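Local coordinates for protein Medium/long-chain acyl-CoA thioesterase YigI (Shewanella oneidensis, PDB 3E8P) that probably hydrolyses medium- and long-chain fatty acyl-CoA thioesters to free fatty acid and coenzyme A, as a tetrameric hotdog-fold enzyme, at residues Ile41-Tyr44 with Val49-Ala52; Ile53-Glu58 with Gln66-Gly71; Val76-Gly81 with Leu108-Met113; Ser131-Gly136 with Val141-Leu146. One frame throughout, in Å; residues are numbered along the deposited sequence.

Contact 1 of 4, residues Ile41-Tyr44 with Val49-Ala52; sequences IKRY and VEVA
The beta hairpin at one margin of the sheet holds this contact, in which Lys42 and Arg43 both face Glu50 across antiparallel strands. Glu50 N donates to Arg43 O at 3.0 Å, and the return bond from Arg43 N to Glu50 O is weak at 3.5 Å. CG anti to N (chi1 169°) sends the extended Glu50 chain out beside those of Lys42 and Arg43, so that its carboxylate ends among their cationic groups. Arg43 bends at chi3, and its NH2 is 2.9 Å from both Glu50 OE1 and OE2, the salt bridge being with OE1; the guanidinium plane is turned 81° from the carboxylate. Lys42 NZ adds a weaker salt bridge to the same OE1 at 3.3 Å. Two residues set against one make a classic beta bulge, here on strand 40-44, an outermost strand of the hotdog sheet within this chain. Were Glu50 a glutamine, the two cationic groups would probably lose their shared negative charge. On the other face, Tyr44 CD1 lies 3.5 Å from Val49 CB, the ring and the valine crossing at a slant. The Tyr44 hydroxyl is bonded to Leu83 O of helix 70-90, and its ring also packs on helix 14-29.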
loop_
_atom_site.group_PDB
_atom_site.type_symbol
_atom_site.label_atom_id
_atom_site.label_comp_id
_atom_site.label_asym_id
_atom_site.label_seq_id
_atom_site.Cartn_x
_atom_site.Cartn_y
_atom_site.Cartn_z
ATOM N N ILE A 41 16.166 16.464 -12.998
ATOM C CA ILE A 41 14.862 16.667 -13.614
ATOM C C ILE A 41 15.159 16.929 -15.095
ATOM O O ILE A 41 15.404 18.062 -15.506
ATOM C CB ILE A 41 14.100 17.872 -12.994
ATOM C CG1 ILE A 41 13.653 17.538 -11.569
ATOM C CG2 ILE A 41 12.858 18.193 -13.818
ATOM C CD1 ILE A 41 14.772 17.474 -10.576
ATOM N N LYS A 42 15.162 15.857 -15.880
ATOM C CA LYS A 42 15.457 15.931 -17.305
ATOM C C LYS A 42 14.505 16.855 -18.056
ATOM O O LYS A 42 14.941 17.691 -18.841
ATOM C CB LYS A 42 15.419 14.526 -17.914
ATOM C CG LYS A 42 16.103 14.411 -19.263
ATOM C CD LYS A 42 16.075 12.976 -19.788
ATOM C CE LYS A 42 16.794 12.858 -21.127
ATOM N NZ LYS A 42 16.670 11.493 -21.713
ATOM N N ARG A 43 13.209 16.698 -17.810
ATOM C CA ARG A 43 12.190 17.521 -18.451
ATOM C C ARG A 43 10.990 17.649 -17.528
ATOM O O ARG A 43 10.670 16.714 -16.798
ATOM C CB ARG A 43 11.757 16.898 -19.781
ATOM C CG ARG A 43 12.749 17.106 -20.912
ATOM C CD ARG A 43 12.295 16.408 -22.185
ATOM N NE ARG A 43 12.528 14.964 -22.150
ATOM C CZ ARG A 43 13.733 14.399 -22.159
ATOM N NH1 ARG A 43 14.825 15.152 -22.198
ATOM N NH2 ARG A 43 13.850 13.080 -22.144
ATOM N N TYR A 44 10.330 18.803 -17.561
ATOM C CA TYR A 44 9.168 19.036 -16.711
ATOM C C TYR A 44 8.222 20.058 -17.336
ATOM O O TYR A 44 8.517 21.251 -17.380
ATOM C CB TYR A 44 9.628 19.507 -15.325
ATOM C CG TYR A 44 8.531 19.579 -14.284
ATOM C CD1 TYR A 44 7.662 18.514 -14.085
ATOM C CD2 TYR A 44 8.392 20.695 -13.466
ATOM C CE1 TYR A 44 6.684 18.555 -13.099
ATOM C CE2 TYR A 44 7.416 20.742 -12.476
ATOM C CZ TYR A 44 6.565 19.665 -12.296
ATOM O OH TYR A 44 5.599 19.691 -11.305
ATOM N N VAL A 49 6.493 14.613 -15.886
ATOM C CA VAL A 49 7.887 14.804 -15.537
ATOM C C VAL A 49 8.750 13.607 -15.892
ATOM O O VAL A 49 8.284 12.475 -15.929
ATOM C CB VAL A 49 8.047 15.049 -14.026
ATOM C CG1 VAL A 49 7.570 13.818 -13.254
ATOM C CG2 VAL A 49 9.510 15.347 -13.691
ATOM N N GLU A 50 10.020 13.873 -16.160
ATOM C CA GLU A 50 10.965 12.821 -16.452
ATOM C C GLU A 50 12.117 13.076 -15.507
ATOM O O GLU A 50 12.712 14.161 -15.509
ATOM C CB GLU A 50 11.436 12.886 -17.902
ATOM C CG GLU A 50 12.617 11.972 -18.208
ATOM C CD GLU A 50 12.730 11.638 -19.689
ATOM O OE1 GLU A 50 13.773 11.084 -20.107
ATOM O OE2 GLU A 50 11.763 11.923 -20.432
ATOM N N VAL A 51 12.403 12.081 -14.675
ATOM C CA VAL A 51 13.482 12.170 -13.713
ATOM C C VAL A 51 14.521 11.126 -14.079
ATOM O O VAL A 51 14.179 9.997 -14.438
ATOM C CB VAL A 51 12.974 11.912 -12.273
ATOM C CG1 VAL A 51 14.131 11.865 -11.302
ATOM C CG2 VAL A 51 12.010 13.014 -11.866
ATOM N N ALA A 52 15.787 11.516 -14.003
ATOM C CA ALA A 52 16.878 10.611 -14.321
ATOM C C ALA A 52 17.958 10.713 -13.260
ATOM O O ALA A 52 18.118 11.749 -12.608
ATOM C CB ALA A 52 17.458 10.941 -15.685
#

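Contact 2 of 4, residues Ile53-Glu58 with Gln66-Gly71; sequences INMKPE and QILHGG
Selenomethionine Met55 and Leu68 carry this contact, passing alongside one another and running opposite ways where the chain leaves strand 49-54. The tight part is small: Met55 SE rests 3.9 Å from Leu68 CD1, and the terminal CE runs on to the backbone, 3.9 Å from Leu68 N and 4.0 Å from Gln66 O. Bends at chi2 and chi3 (68° and 95°) direct this terminal methyl at the backbone of 66-68. No hydrogen bond crosses between the segments; van der Waals packing of Met55 joins them. The solvent side is looser. The exposed Gln66 side chain stands well off from 53-58, and its NE2 is hydrogen-bonded to Ile63 O.

Beyond Leu68 the chain enters helix 70-90, with His69 as N-cap: Gly71 N donates to His69 ND1 at 2.9 Å, almost within the imidazole plane. That bond and the one between His69 NE2 and His34 NE2 of a neighbouring subunit would together hold the ring's rotation. Phe126 of strand 125-134 packs on both Met55 and Leu68, and Leu68 also reaches Thr73 near the start of helix 70-90.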
loop_
_atom_site.group_PDB
_atom_site.type_symbol
_atom_site.label_atom_id
_atom_site.label_comp_id
_atom_site.label_asym_id
_atom_site.label_seq_id
_atom_site.Cartn_x
_atom_site.Cartn_y
_atom_site.Cartn_z
ATOM N N ILE A 53 18.689 9.620 -13.090
ATOM C CA ILE A 53 19.760 9.547 -12.120
ATOM C C ILE A 53 20.759 8.515 -12.636
ATOM O O ILE A 53 20.406 7.367 -12.905
ATOM C CB ILE A 53 19.212 9.120 -10.728
ATOM C CG1 ILE A 53 20.359 8.971 -9.727
ATOM C CG2 ILE A 53 18.425 7.804 -10.852
ATOM C CD1 ILE A 53 19.890 8.717 -8.297
ATOM N N ASN A 54 22.008 8.928 -12.797
ATOM C CA ASN A 54 23.021 8.006 -13.282
ATOM C C ASN A 54 23.495 7.141 -12.148
ATOM O O ASN A 54 23.486 7.557 -10.991
ATOM C CB ASN A 54 24.217 8.757 -13.865
ATOM C CG ASN A 54 23.816 9.722 -14.942
ATOM O OD1 ASN A 54 23.159 9.347 -15.910
ATOM N ND2 ASN A 54 24.200 10.975 -14.781
HETATM N N MSE A 55 23.905 5.929 -12.491
HETATM C CA MSE A 55 24.413 4.981 -11.518
HETATM C C MSE A 55 25.815 5.413 -11.132
HETATM O O MSE A 55 26.612 5.787 -11.991
HETATM C CB MSE A 55 24.476 3.586 -12.132
HETATM C CG MSE A 55 25.173 2.556 -11.269
HETATM SE SE MSE A 55 24.146 2.160 -9.699
HETATM C CE MSE A 55 23.206 0.587 -10.341
ATOM N N LYS A 56 26.100 5.387 -9.837
ATOM C CA LYS A 56 27.421 5.727 -9.331
ATOM C C LYS A 56 27.644 4.812 -8.145
ATOM O O LYS A 56 26.687 4.393 -7.492
ATOM C CB LYS A 56 27.521 7.209 -8.927
ATOM C CG LYS A 56 26.669 7.665 -7.768
ATOM C CD LYS A 56 26.965 9.138 -7.452
ATOM C CE LYS A 56 25.999 9.709 -6.427
ATOM N NZ LYS A 56 26.229 11.158 -6.158
ATOM N N PRO A 57 28.909 4.480 -7.855
ATOM C CA PRO A 57 29.245 3.593 -6.737
ATOM C C PRO A 57 28.490 3.849 -5.427
ATOM O O PRO A 57 28.054 2.906 -4.771
ATOM C CB PRO A 57 30.758 3.790 -6.589
ATOM C CG PRO A 57 31.190 4.080 -7.996
ATOM C CD PRO A 57 30.128 5.047 -8.458
ATOM N N GLU A 58 28.333 5.115 -5.051
ATOM C CA GLU A 58 27.648 5.467 -3.799
ATOM C C GLU A 58 26.171 5.064 -3.709
ATOM O O GLU A 58 25.588 5.087 -2.622
ATOM C CB GLU A 58 27.741 6.975 -3.544
ATOM C CG GLU A 58 29.125 7.502 -3.238
ATOM C CD GLU A 58 30.091 7.331 -4.395
ATOM O OE1 GLU A 58 29.637 7.369 -5.560
ATOM O OE2 GLU A 58 31.305 7.177 -4.134
ATOM N N GLN A 66 25.634 -5.707 -7.894
ATOM C CA GLN A 66 25.740 -4.371 -8.469
ATOM C C GLN A 66 24.352 -3.801 -8.754
ATOM O O GLN A 66 24.092 -3.273 -9.836
ATOM C CB GLN A 66 26.571 -4.392 -9.761
ATOM C CG GLN A 66 28.078 -4.476 -9.532
ATOM C CD GLN A 66 28.646 -3.224 -8.879
ATOM O OE1 GLN A 66 28.720 -2.165 -9.497
ATOM N NE2 GLN A 66 29.040 -3.342 -7.620
ATOM N N ILE A 67 23.456 -3.917 -7.783
ATOM C CA ILE A 67 22.114 -3.389 -7.964
ATOM C C ILE A 67 21.924 -2.098 -7.174
ATOM O O ILE A 67 22.575 -1.857 -6.156
ATOM C CB ILE A 67 21.032 -4.405 -7.542
ATOM C CG1 ILE A 67 21.196 -4.772 -6.078
ATOM C CG2 ILE A 67 21.149 -5.665 -8.363
ATOM C CD1 ILE A 67 20.082 -5.631 -5.569
ATOM N N LEU A 68 21.039 -1.259 -7.683
ATOM C CA LEU A 68 20.720 0.011 -7.062
ATOM C C LEU A 68 20.060 -0.288 -5.709
ATOM O O LEU A 68 19.326 -1.274 -5.574
ATOM C CB LEU A 68 19.760 0.767 -7.982
ATOM C CG LEU A 68 19.491 2.256 -7.782
ATOM C CD1 LEU A 68 20.759 3.062 -8.048
ATOM C CD2 LEU A 68 18.378 2.678 -8.737
ATOM N N HIS A 69 20.340 0.536 -4.701
ATOM C CA HIS A 69 19.738 0.332 -3.382
ATOM C C HIS A 69 18.256 0.697 -3.445
ATOM O O HIS A 69 17.896 1.750 -3.963
ATOM C CB HIS A 69 20.425 1.201 -2.328
ATOM C CG HIS A 69 20.037 0.860 -0.923
ATOM N ND1 HIS A 69 18.783 1.117 -0.414
ATOM C CD2 HIS A 69 20.732 0.264 0.077
ATOM C CE1 HIS A 69 18.721 0.697 0.838
ATOM N NE2 HIS A 69 19.889 0.174 1.160
ATOM N N GLY A 70 17.403 -0.177 -2.915
ATOM C CA GLY A 70 15.967 0.068 -2.938
ATOM C C GLY A 70 15.538 1.443 -2.454
ATOM O O GLY A 70 14.485 1.951 -2.862
ATOM N N GLY A 71 16.342 2.046 -1.579
ATOM C CA GLY A 71 16.018 3.367 -1.068
ATOM C C GLY A 71 16.098 4.424 -2.158
ATOM O O GLY A 71 15.355 5.405 -2.138
#

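Contact 3 of 4, residues Val76-Gly81 with Leu108-Met113; sequences VLDVVG and LGTIDM
With CG anti to the backbone N (chi1 -171°), the Asp78 carboxylate swings from the flank of helix 70-90 toward Thr110, whose own chi1 of -46° sets OG1 beside its backbone N and CG2 anti to it. The two side chains reach toward each other from helix and strand. Thr110 OG1 donates to Asp78 OD2 at 2.7 Å and meets the syn lone pair of that oxygen, on the side of OD1. Asp78 OD1 itself is 3.2 Å from Thr110 OG1, while the methyl CG2 of Thr110 lies 3.3 Å from Asp78 OD2. The hydroxyl thus bonds the carboxylate, and the methyl merely packs against it.

Asp78 OD2 is also bonded to the Tyr161 hydroxyl of strand 153-162, giving this buried oxygen two hydroxyl partners that would be expected to hold the carboxylate in its rotation. Selenomethionine Met113 reaches in from the continuing strand, its chain extended as far as SE before bending at chi3. Its SE packs 3.7 Å from Asp78 CB and 3.8 Å from Asp78 CA, so a soft apolar group lies against the root of the acidic side chain. Between Thr110 and Met113 the strand kinks at Ile111, where Ile111 and Asp112 share Thr160 as partner in a classic beta bulge. Tyr117 of a neighbouring subunit packs on Asp78, Thr110 and Met113, and residues 112-113 pair antiparallel with a strand of that subunit, carrying the sheet across the interface. A central helix laid against an antiparallel sheet that continues into a partner subunit is characteristic of the hotdog thioesterase dimer.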
loop_
_atom_site.group_PDB
_atom_site.type_symbol
_atom_site.label_atom_id
_atom_site.label_comp_id
_atom_site.label_asym_id
_atom_site.label_seq_id
_atom_site.Cartn_x
_atom_site.Cartn_y
_atom_site.Cartn_z
ATOM N N VAL A 76 13.402 8.145 -5.989
ATOM C CA VAL A 76 13.053 8.607 -7.335
ATOM C C VAL A 76 11.551 8.521 -7.610
ATOM O O VAL A 76 10.949 9.453 -8.130
ATOM C CB VAL A 76 13.792 7.790 -8.420
ATOM C CG1 VAL A 76 13.375 8.269 -9.815
ATOM C CG2 VAL A 76 15.288 7.926 -8.234
ATOM N N LEU A 77 10.942 7.397 -7.250
ATOM C CA LEU A 77 9.515 7.222 -7.484
ATOM C C LEU A 77 8.679 8.260 -6.741
ATOM O O LEU A 77 7.683 8.748 -7.280
ATOM C CB LEU A 77 9.081 5.809 -7.080
ATOM C CG LEU A 77 9.605 4.669 -7.960
ATOM C CD1 LEU A 77 9.354 3.327 -7.281
ATOM C CD2 LEU A 77 8.921 4.714 -9.304
ATOM N N ASP A 78 9.080 8.602 -5.517
ATOM C CA ASP A 78 8.342 9.589 -4.714
ATOM C C ASP A 78 8.430 10.990 -5.320
ATOM O O ASP A 78 7.432 11.714 -5.394
ATOM C CB ASP A 78 8.868 9.640 -3.272
ATOM C CG ASP A 78 7.987 10.494 -2.361
ATOM O OD1 ASP A 78 8.482 10.985 -1.327
ATOM O OD2 ASP A 78 6.787 10.669 -2.674
ATOM N N VAL A 79 9.630 11.361 -5.751
ATOM C CA VAL A 79 9.866 12.659 -6.372
ATOM C C VAL A 79 9.110 12.772 -7.700
ATOM O O VAL A 79 8.524 13.818 -8.004
ATOM C CB VAL A 79 11.374 12.877 -6.625
ATOM C CG1 VAL A 79 11.589 14.203 -7.355
ATOM C CG2 VAL A 79 12.127 12.853 -5.289
ATOM N N VAL A 80 9.128 11.702 -8.494
ATOM C CA VAL A 80 8.396 11.698 -9.757
ATOM C C VAL A 80 6.919 11.909 -9.432
ATOM O O VAL A 80 6.234 12.702 -10.078
ATOM C CB VAL A 80 8.526 10.346 -10.502
ATOM C CG1 VAL A 80 7.425 10.225 -11.548
ATOM C CG2 VAL A 80 9.887 10.235 -11.172
ATOM N N GLY A 81 6.438 11.200 -8.414
ATOM C CA GLY A 81 5.039 11.309 -8.030
ATOM C C GLY A 81 4.627 12.698 -7.573
ATOM O O GLY A 81 3.543 13.170 -7.911
ATOM N N LEU A 108 2.600 21.015 -1.088
ATOM C CA LEU A 108 2.925 19.745 -1.736
ATOM C C LEU A 108 3.670 18.796 -0.797
ATOM O O LEU A 108 4.670 19.173 -0.192
ATOM C CB LEU A 108 3.783 19.974 -2.982
ATOM C CG LEU A 108 4.050 18.703 -3.795
ATOM C CD1 LEU A 108 2.739 18.228 -4.422
ATOM C CD2 LEU A 108 5.088 18.974 -4.871
ATOM N N GLY A 109 3.177 17.564 -0.697
ATOM C CA GLY A 109 3.808 16.571 0.158
ATOM C C GLY A 109 3.240 15.183 -0.072
ATOM O O GLY A 109 2.148 15.037 -0.616
ATOM N N THR A 110 3.982 14.161 0.336
ATOM C CA THR A 110 3.540 12.776 0.174
ATOM C C THR A 110 2.776 12.328 1.420
ATOM O O THR A 110 3.255 12.526 2.525
ATOM C CB THR A 110 4.741 11.837 0.016
ATOM O OG1 THR A 110 5.667 12.398 -0.918
ATOM C CG2 THR A 110 4.285 10.468 -0.481
ATOM N N ILE A 111 1.594 11.742 1.244
ATOM C CA ILE A 111 0.809 11.241 2.372
ATOM C C ILE A 111 1.213 9.774 2.551
ATOM O O ILE A 111 1.645 9.360 3.626
ATOM C CB ILE A 111 -0.706 11.330 2.087
ATOM C CG1 ILE A 111 -1.094 12.792 1.848
ATOM C CG2 ILE A 111 -1.506 10.735 3.256
ATOM C CD1 ILE A 111 -2.462 12.971 1.209
ATOM N N ASP A 112 1.075 8.991 1.488
ATOM C CA ASP A 112 1.481 7.599 1.524
ATOM C C ASP A 112 2.011 7.185 0.161
ATOM O O ASP A 112 1.780 7.855 -0.847
ATOM C CB ASP A 112 0.327 6.680 1.960
ATOM C CG ASP A 112 -0.764 6.559 0.915
ATOM O OD1 ASP A 112 -0.497 6.001 -0.171
ATOM O OD2 ASP A 112 -1.897 7.018 1.181
HETATM N N MSE A 113 2.749 6.086 0.150
HETATM C CA MSE A 113 3.320 5.556 -1.074
HETATM C C MSE A 113 3.569 4.069 -0.971
HETATM O O MSE A 113 3.972 3.557 0.080
HETATM C CB MSE A 113 4.650 6.241 -1.407
HETATM C CG MSE A 113 5.374 5.581 -2.581
HETATM SE SE MSE A 113 7.078 6.383 -3.090
HETATM C CE MSE A 113 8.022 6.095 -1.423
#

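Contact 4 of 4, residues Ser131-Gly136 with Val141-Leu146; sequences SVIRAG and VCRMEL
Val141 O takes two backbone donors from the opposite strand, Ile133 N at 2.9 Å and Arg134 N at 3.3 Å, both arriving from the same face of the carbonyl plane. Val141 N returns a bond to Arg134 O, also at 2.9 Å. Farther along the hairpin, Ser131 and Arg143 exchange a pair of hydrogen bonds. Around this backbone core, Ile133 CD1 packs 3.7 Å from Val141 CG1. Ile133 CG2 lies 3.9 Å from Arg143 CG, where these two residues' side chains cross at nearly a right angle. Ile133 CG1 sits between its backbone N and carbonyl carbon (chi1 56°), which lays it over Val141 O at 3.3 Å. Cut back to alanine, Ile133 is likely to leave a gap against Val141 CG1 and the aliphatic part of Arg143 less supported. Arg134 CB lies 4.0 Å from Val141 CB, while its extended chain carries NH1 away to Tyr117 O of another subunit, not the one whose Tyr117 packs on Asp78. Leu118 of that subunit packs on Ile133 and Arg134, and its Phe156 forms a cation-pi contact with Arg143. Ile133 and Arg134 set against the single Val141 make a classic beta bulge, in a hairpin of the hotdog sheet facing the tetramer interface.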
loop_
_atom_site.group_PDB
_atom_site.type_symbol
_atom_site.label_atom_id
_atom_site.label_comp_id
_atom_site.label_asym_id
_atom_site.label_seq_id
_atom_site.Cartn_x
_atom_site.Cartn_y
_atom_site.Cartn_z
ATOM N N SER A 131 2.135 9.409 -13.814
ATOM C CA SER A 131 0.893 9.972 -14.308
ATOM C C SER A 131 -0.098 10.047 -13.163
ATOM O O SER A 131 0.025 9.344 -12.149
ATOM C CB SER A 131 0.315 9.131 -15.458
ATOM O OG SER A 131 -0.037 7.820 -15.037
ATOM N N VAL A 132 -1.078 10.920 -13.336
ATOM C CA VAL A 132 -2.111 11.154 -12.345
ATOM C C VAL A 132 -3.257 10.197 -12.611
ATOM O O VAL A 132 -3.762 10.141 -13.728
ATOM C CB VAL A 132 -2.628 12.611 -12.452
ATOM C CG1 VAL A 132 -3.730 12.871 -11.419
ATOM C CG2 VAL A 132 -1.466 13.583 -12.265
ATOM N N ILE A 133 -3.662 9.424 -11.607
ATOM C CA ILE A 133 -4.773 8.507 -11.815
ATOM C C ILE A 133 -6.025 9.051 -11.142
ATOM O O ILE A 133 -7.133 8.591 -11.396
ATOM C CB ILE A 133 -4.444 7.071 -11.335
ATOM C CG1 ILE A 133 -4.029 7.061 -9.864
ATOM C CG2 ILE A 133 -3.315 6.500 -12.199
ATOM C CD1 ILE A 133 -3.905 5.650 -9.306
ATOM N N ARG A 134 -5.834 10.051 -10.291
ATOM C CA ARG A 134 -6.937 10.720 -9.612
ATOM C C ARG A 134 -6.474 12.136 -9.319
ATOM O O ARG A 134 -5.603 12.344 -8.479
ATOM C CB ARG A 134 -7.309 10.023 -8.304
ATOM C CG ARG A 134 -8.197 10.882 -7.423
ATOM C CD ARG A 134 -8.711 10.131 -6.227
ATOM N NE ARG A 134 -9.415 11.008 -5.298
ATOM C CZ ARG A 134 -10.247 10.574 -4.356
ATOM N NH1 ARG A 134 -10.482 9.275 -4.227
ATOM N NH2 ARG A 134 -10.840 11.436 -3.539
ATOM N N ALA A 135 -7.051 13.107 -10.017
ATOM C CA ALA A 135 -6.669 14.501 -9.830
ATOM C C ALA A 135 -7.620 15.185 -8.862
ATOM O O ALA A 135 -8.822 14.969 -8.918
ATOM C CB ALA A 135 -6.670 15.221 -11.171
ATOM N N GLY A 136 -7.089 16.005 -7.966
ATOM C CA GLY A 136 -7.954 16.681 -7.010
ATOM C C GLY A 136 -7.489 18.076 -6.637
ATOM O O GLY A 136 -6.382 18.482 -6.983
ATOM N N VAL A 141 -3.736 11.180 -6.517
ATOM C CA VAL A 141 -3.091 9.876 -6.481
ATOM C C VAL A 141 -2.372 9.693 -7.812
ATOM O O VAL A 141 -2.913 10.025 -8.865
ATOM C CB VAL A 141 -4.108 8.733 -6.269
ATOM C CG1 VAL A 141 -3.365 7.396 -6.108
ATOM C CG2 VAL A 141 -4.940 9.003 -5.020
ATOM N N CYS A 142 -1.145 9.183 -7.760
ATOM C CA CYS A 142 -0.342 8.983 -8.960
ATOM C C CYS A 142 0.314 7.613 -9.061
ATOM O O CYS A 142 0.498 6.918 -8.060
ATOM C CB CYS A 142 0.775 10.023 -9.020
ATOM S SG CYS A 142 0.233 11.730 -8.901
ATOM N N ARG A 143 0.667 7.241 -10.288
ATOM C CA ARG A 143 1.372 5.995 -10.545
ATOM C C ARG A 143 2.763 6.385 -11.056
ATOM O O ARG A 143 2.898 7.289 -11.879
ATOM C CB ARG A 143 0.642 5.155 -11.596
ATOM C CG ARG A 143 -0.368 4.194 -10.995
ATOM C CD ARG A 143 -0.896 3.193 -12.003
ATOM N NE ARG A 143 -1.623 2.115 -11.334
ATOM C CZ ARG A 143 -2.232 1.111 -11.959
ATOM N NH1 ARG A 143 -2.208 1.034 -13.285
ATOM N NH2 ARG A 143 -2.861 0.182 -11.251
HETATM N N MSE A 144 3.799 5.723 -10.556
HETATM C CA MSE A 144 5.151 6.037 -10.989
HETATM C C MSE A 144 5.809 4.794 -11.546
HETATM O O MSE A 144 5.392 3.677 -11.258
HETATM C CB MSE A 144 5.991 6.571 -9.827
HETATM C CG MSE A 144 5.443 7.821 -9.176
HETATM SE SE MSE A 144 3.900 7.448 -8.011
HETATM C CE MSE A 144 4.822 7.263 -6.345
ATOM N N GLU A 145 6.866 4.995 -12.313
ATOM C CA GLU A 145 7.568 3.888 -12.922
ATOM C C GLU A 145 9.040 4.230 -13.098
ATOM O O GLU A 145 9.389 5.343 -13.495
ATOM C CB GLU A 145 6.907 3.585 -14.272
ATOM C CG GLU A 145 7.735 2.827 -15.263
ATOM C CD GLU A 145 8.839 3.661 -15.892
ATOM O OE1 GLU A 145 8.596 4.833 -16.268
ATOM O OE2 GLU A 145 9.955 3.124 -16.024
ATOM N N LEU A 146 9.893 3.265 -12.786
ATOM C CA LEU A 146 11.334 3.430 -12.927
ATOM C C LEU A 146 11.871 2.324 -13.847
ATOM O O LEU A 146 11.561 1.145 -13.662
ATOM C CB LEU A 146 12.020 3.329 -11.562
ATOM C CG LEU A 146 13.509 3.687 -11.557
ATOM C CD1 LEU A 146 13.665 5.202 -11.672
ATOM C CD2 LEU A 146 14.167 3.188 -10.274
#

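The four contacts follow one another along the chain and all reach one antiparallel sheet. Contacts 1 and 2 adjoin on strand 49-54, their centres 18 Å apart, the first at the outer hairpin and the second where the chain heads for helix 70-90. That helix ties the set together: Val76 and Val80 of contact 3 pack on Val51 of contact 1, Val76 also touches Ile53 of contact 2, and Leu77 meets Met144 of contact 4. Contacts 3 and 4 lie closest, about 10 Å between centres; contacts 2 and 4 are farthest, about 24 Å. Contact 1 is internal to its chain, whereas contacts 2, 3 and 4 meet other subunits, linking the fold's helix-on-sheet core to the tetramer.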